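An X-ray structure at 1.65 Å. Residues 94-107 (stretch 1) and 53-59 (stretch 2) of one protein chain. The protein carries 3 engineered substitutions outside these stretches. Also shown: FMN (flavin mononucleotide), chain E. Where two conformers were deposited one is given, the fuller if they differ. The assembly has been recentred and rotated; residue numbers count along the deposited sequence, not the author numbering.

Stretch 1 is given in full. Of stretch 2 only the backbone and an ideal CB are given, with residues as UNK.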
# COMPACT_ATOMS: atom_id res chain seq x y z
N GLY B 94 -2.74 6.06 -10.33
CA GLY B 94 -4.05 5.82 -9.81
C GLY B 94 -5.10 6.60 -10.59
O GLY B 94 -5.01 7.81 -10.73
N ASP B 95 -6.09 5.90 -11.10
CA ASP B 95 -7.19 6.56 -11.83
C ASP B 95 -8.14 7.29 -10.89
O ASP B 95 -8.88 6.67 -10.14
CB ASP B 95 -7.93 5.51 -12.60
CG ASP B 95 -8.91 6.06 -13.58
OD1 ASP B 95 -9.08 7.28 -13.70
OD2 ASP B 95 -9.50 5.20 -14.30
N LYS B 96 -8.15 8.63 -10.98
CA LYS B 96 -9.06 9.47 -10.22
C LYS B 96 -10.52 9.32 -10.67
O LYS B 96 -11.44 9.69 -9.94
CB LYS B 96 -8.61 10.93 -10.31
CG LYS B 96 -7.31 11.21 -9.60
CD LYS B 96 -6.83 12.66 -9.75
CE LYS B 96 -6.39 13.00 -11.12
NZ LYS B 96 -5.79 14.39 -11.18
N GLN B 97 -10.73 8.75 -11.84
CA GLN B 97 -12.10 8.45 -12.36
C GLN B 97 -12.39 6.95 -12.41
O GLN B 97 -13.20 6.48 -13.22
CB GLN B 97 -12.27 9.08 -13.76
CG GLN B 97 -12.04 10.57 -13.77
CD GLN B 97 -12.95 11.31 -12.79
OE1 GLN B 97 -12.50 12.15 -12.02
NE2 GLN B 97 -14.23 10.98 -12.80
N ALA B 98 -11.70 6.17 -11.55
CA ALA B 98 -11.85 4.69 -11.54
C ALA B 98 -13.30 4.25 -11.44
O ALA B 98 -13.71 3.27 -12.04
CB ALA B 98 -11.05 4.06 -10.37
N TYR B 99 -14.10 5.00 -10.70
CA TYR B 99 -15.45 4.59 -10.44
C TYR B 99 -16.31 4.53 -11.69
O TYR B 99 -17.31 3.82 -11.72
CB TYR B 99 -16.08 5.54 -9.43
CG TYR B 99 -16.30 6.94 -9.96
CD1 TYR B 99 -15.27 7.88 -9.92
CD2 TYR B 99 -17.50 7.31 -10.54
CE1 TYR B 99 -15.46 9.15 -10.41
CE2 TYR B 99 -17.69 8.58 -11.04
CZ TYR B 99 -16.66 9.50 -10.95
OH TYR B 99 -16.84 10.75 -11.46
N GLN B 100 -15.92 5.28 -12.72
CA GLN B 100 -16.62 5.23 -14.03
C GLN B 100 -16.59 3.89 -14.70
O GLN B 100 -17.38 3.64 -15.61
CB GLN B 100 -16.08 6.29 -15.00
CG GLN B 100 -16.44 7.69 -14.57
CD GLN B 100 -15.69 8.82 -15.30
OE1 GLN B 100 -15.93 9.99 -15.03
NE2 GLN B 100 -14.78 8.47 -16.21
N GLN B 101 -15.69 2.99 -14.29
CA GLN B 101 -15.68 1.65 -14.88
C GLN B 101 -16.47 0.63 -14.08
O GLN B 101 -16.39 -0.54 -14.34
CB GLN B 101 -14.27 1.14 -15.05
CG GLN B 101 -13.32 2.04 -15.81
CD GLN B 101 -11.95 1.40 -15.99
OE1 GLN B 101 -11.83 0.17 -16.05
NE2 GLN B 101 -10.92 2.23 -16.09
N ALA B 102 -17.20 1.07 -13.06
CA ALA B 102 -18.04 0.13 -12.29
C ALA B 102 -18.99 -0.67 -13.21
O ALA B 102 -19.07 -1.88 -13.13
CB ALA B 102 -18.84 0.87 -11.20
N ALA B 103 -19.69 0.01 -14.10
CA ALA B 103 -20.65 -0.66 -14.99
C ALA B 103 -19.97 -1.77 -15.79
O ALA B 103 -20.52 -2.85 -15.91
CB ALA B 103 -21.30 0.33 -15.91
N ASP B 104 -18.78 -1.51 -16.34
CA ASP B 104 -18.06 -2.54 -17.07
C ASP B 104 -17.51 -3.63 -16.19
O ASP B 104 -17.61 -4.81 -16.52
CB ASP B 104 -16.90 -1.93 -17.87
CG ASP B 104 -17.37 -1.05 -19.03
OD1 ASP B 104 -18.33 -1.43 -19.76
OD2 ASP B 104 -16.77 0.04 -19.20
N ILE B 105 -16.92 -3.26 -15.05
CA ILE B 105 -16.34 -4.26 -14.16
C ILE B 105 -17.37 -5.26 -13.61
O ILE B 105 -17.09 -6.47 -13.55
CB ILE B 105 -15.55 -3.58 -13.03
CG1 ILE B 105 -14.34 -2.86 -13.65
CG2 ILE B 105 -15.15 -4.64 -11.93
CD1 ILE B 105 -13.49 -2.05 -12.66
N TYR B 106 -18.57 -4.78 -13.31
CA TYR B 106 -19.60 -5.58 -12.65
C TYR B 106 -20.49 -6.34 -13.66
O TYR B 106 -21.29 -7.17 -13.28
CB TYR B 106 -20.50 -4.74 -11.75
CG TYR B 106 -19.79 -3.97 -10.67
CD1 TYR B 106 -18.51 -4.34 -10.24
CD2 TYR B 106 -20.40 -2.90 -10.05
CE1 TYR B 106 -17.84 -3.60 -9.26
CE2 TYR B 106 -19.77 -2.18 -9.11
CZ TYR B 106 -18.48 -2.53 -8.69
OH TYR B 106 -17.86 -1.78 -7.70
N GLU B 107 -20.31 -6.07 -14.93
CA GLU B 107 -21.23 -6.59 -15.96
C GLU B 107 -21.25 -8.12 -16.03
O GLU B 107 -22.30 -8.71 -16.23
CB GLU B 107 -20.87 -6.00 -17.30
CG GLU B 107 -22.03 -6.05 -18.25
CD GLU B 107 -21.91 -5.10 -19.43
OE1 GLU B 107 -20.84 -4.49 -19.61
OE2 GLU B 107 -22.92 -4.98 -20.18
N UNK B 53 -10.70 -0.97 -3.58
CA UNK B 53 -12.03 -0.53 -3.12
C UNK B 53 -13.04 -0.82 -4.22
O UNK B 53 -12.82 -0.46 -5.35
CB UNK B 53 -12.03 0.96 -2.76
N UNK B 54 -14.12 -1.53 -3.86
CA UNK B 54 -15.21 -1.86 -4.79
C UNK B 54 -14.75 -2.67 -5.99
O UNK B 54 -15.45 -2.72 -7.02
CB UNK B 54 -15.88 -0.58 -5.28
N UNK B 55 -13.57 -3.30 -5.90
CA UNK B 55 -12.95 -4.01 -7.02
C UNK B 55 -12.79 -3.14 -8.26
O UNK B 55 -12.87 -3.63 -9.36
CB UNK B 55 -13.78 -5.25 -7.37
N UNK B 56 -12.63 -1.82 -8.06
CA UNK B 56 -12.48 -0.90 -9.17
C UNK B 56 -11.11 -0.95 -9.85
O UNK B 56 -10.96 -0.44 -10.96
CB UNK B 56 -12.75 0.52 -8.68
N UNK B 57 -10.10 -1.56 -9.18
CA UNK B 57 -8.81 -1.80 -9.85
C UNK B 57 -8.25 -0.46 -10.44
O UNK B 57 -7.97 -0.32 -11.64
CB UNK B 57 -8.98 -2.85 -10.95
N UNK B 58 -8.05 0.48 -9.53
CA UNK B 58 -7.66 1.86 -9.78
C UNK B 58 -6.30 2.03 -10.44
O UNK B 58 -6.04 3.06 -11.05
CB UNK B 58 -7.67 2.63 -8.46
N UNK B 59 -5.43 1.04 -10.28
CA UNK B 59 -4.01 1.17 -10.53
C UNK B 59 -3.65 0.82 -11.96
O UNK B 59 -4.13 -0.19 -12.53
CB UNK B 59 -3.22 0.28 -9.56
N1 FMN E . -15.03 -4.36 1.66
C2 FMN E . -16.16 -4.17 2.43
O2 FMN E . -16.90 -5.13 2.65
N3 FMN E . -16.48 -2.91 2.92
C4 FMN E . -15.67 -1.81 2.66
O4 FMN E . -15.92 -0.76 3.30
C4A FMN E . -14.51 -2.01 1.87
N5 FMN E . -13.66 -0.95 1.56
C5A FMN E . -12.48 -1.20 0.86
C6 FMN E . -11.58 -0.15 0.61
C7 FMN E . -10.39 -0.33 -0.13
C7M FMN E . -9.21 0.58 0.15
C8 FMN E . -10.10 -1.61 -0.60
C8M FMN E . -8.67 -1.99 -0.78
C9 FMN E . -11.00 -2.66 -0.36
C9A FMN E . -12.19 -2.49 0.36
N10 FMN E . -13.07 -3.55 0.62
C10 FMN E . -14.19 -3.31 1.39
C1' FMN E . -12.87 -4.90 -0.06
C2' FMN E . -12.97 -4.86 -1.61
O2' FMN E . -14.33 -4.86 -2.03
C3' FMN E . -12.23 -6.09 -2.18
O3' FMN E . -10.83 -5.90 -1.90
C4' FMN E . -12.52 -6.39 -3.67
O4' FMN E . -13.90 -6.63 -3.92
C5' FMN E . -11.82 -7.66 -4.21
O5' FMN E . -11.97 -8.83 -3.38
P FMN E . -10.63 -9.68 -3.10
O1P FMN E . -10.91 -10.80 -2.23
O2P FMN E . -10.18 -10.27 -4.33
O3P FMN E . -9.76 -8.69 -2.46

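Position 53 lies beyond the reach of stretch 1: no atom of it comes within 5.5 Å of the ideal CB. The flavin is the nearer neighbour, with the backbone N of 53 at 3.1 Å from FMN C8. The ideal CB of 53 is 3.4 Å from FMN C7, and a small side chain suits a CB already against the flavin ring. The deposited residue is Ala53, whose carbonyl accepts a backbone hydrogen bond from the N of position 56 (3.0 Å) and so helps to fold the segment back on itself.

At position 54 the backbone is left-handed (phi 59°, psi 19°), a conformation that favours glycine, asparagine or aspartate but does not forbid the rest. CA-to-CB runs sideways, and the ideal CB sits 3.3 Å from Tyr106 OH. The main attraction, however, is indifferent to sequence: Tyr106 OH donates a hydrogen bond to the carbonyl O of 54 at 2.7 Å. Many side chains could follow, provided they lead off from the hydroxyl. Phe54 does so, with chi1 in m, and its ring leads away from stretch 1.

Position 55 is left-handed too (55°/29°), again glycine or asparagine country. Its ideal CB is 4.8 Å from both Tyr106 CE1 and Ile105 CG2, close enough for a modest side chain to pack alongside. Asn55 fits the backbone preference; its ND2 lies 3.8 Å from Ile105 CG2, while ND2 is hydrogen-bonded elsewhere in the structure. On the flavin side, its CB approaches FMN O4' at 3.7 Å.

Position 56 is the heart of the contact. The ideal CB is 4.3 Å from Ala98 CB and 4.8 Å from Ile105 CD1, and the neighbouring surface of stretch 1 is largely aliphatic, so leucine, isoleucine, valine or methionine would all be reasonable. Leu56 starts sideways, but its end comes nearer: CD1 reaches Tyr99 CB at 4.1 Å, and CD2 reaches Ala102 CB at 4.0 Å and Ile105 CD1 at 4.3 Å. Its backbone joins in through a water that donates to Leu56 O (2.7 Å) and Ala98 O (2.9 Å).

Position 57 has positive phi once more (54°/60°). Its ideal CB is 4.9 Å from Ile105 CD1, and a long, flexible side chain could skirt that residue. Gln57 does, bringing NE2 to 4.0 Å from Ile105 CG2 and donating from NE2 to Asn55 O at 3.0 Å, a bond that ties its own loop together.

Position 58 uses its backbone first: Asp95 N donates to the carbonyl O of 58 at 2.8 Å, nearly straight at 172°. The ideal CB, 4.1 Å from Ala98 CB, suggests a flat or aliphatic side chain lying beside that methyl. His58 supplies a ring whose CD2 is 3.4 Å from Ala98 CB, with Asp95 O near the ring plane at its edge.

Position 59 pairs with Gly94 in an antiparallel, non-hydrogen-bonded bridge. The extended backbone (-90°/135°) suits beta-branched residues among others, and no atom of stretch 1 lies within 5.5 Å of the ideal CB, so stretch 1 asks little of the choice; Thr59 is found.

Stretch 2, residues 53-59: AFNLQHT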
# COMPACT_ATOMS: atom_id res chain seq x y z
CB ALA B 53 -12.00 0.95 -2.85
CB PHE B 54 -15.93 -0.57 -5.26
CG PHE B 54 -16.47 0.29 -4.14
CD1 PHE B 54 -17.71 0.06 -3.60
CD2 PHE B 54 -15.70 1.33 -3.62
CE1 PHE B 54 -18.18 0.85 -2.57
CE2 PHE B 54 -16.16 2.11 -2.58
CZ PHE B 54 -17.40 1.87 -2.06
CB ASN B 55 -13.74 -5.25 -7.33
CG ASN B 55 -13.02 -6.20 -8.26
OD1 ASN B 55 -11.80 -6.35 -8.19
ND2 ASN B 55 -13.80 -6.86 -9.17
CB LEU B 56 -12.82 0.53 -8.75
CG LEU B 56 -14.30 0.77 -8.46
CD1 LEU B 56 -14.40 2.13 -7.86
CD2 LEU B 56 -15.12 0.68 -9.76
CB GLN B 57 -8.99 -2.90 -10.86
CG GLN B 57 -9.40 -4.21 -10.23
CD GLN B 57 -9.95 -5.19 -11.25
OE1 GLN B 57 -9.18 -5.73 -12.03
NE2 GLN B 57 -11.29 -5.39 -11.28
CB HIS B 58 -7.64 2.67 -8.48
CG HIS B 58 -8.87 2.56 -7.65
ND1 HIS B 58 -9.25 1.37 -7.06
CD2 HIS B 58 -9.79 3.48 -7.28
CE1 HIS B 58 -10.35 1.57 -6.35
NE2 HIS B 58 -10.72 2.85 -6.49
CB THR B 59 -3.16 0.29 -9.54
OG1 THR B 59 -3.64 0.43 -8.21
CG2 THR B 59 -1.65 0.68 -9.54
O HOH W 1 -11.68 1.38 -12.76
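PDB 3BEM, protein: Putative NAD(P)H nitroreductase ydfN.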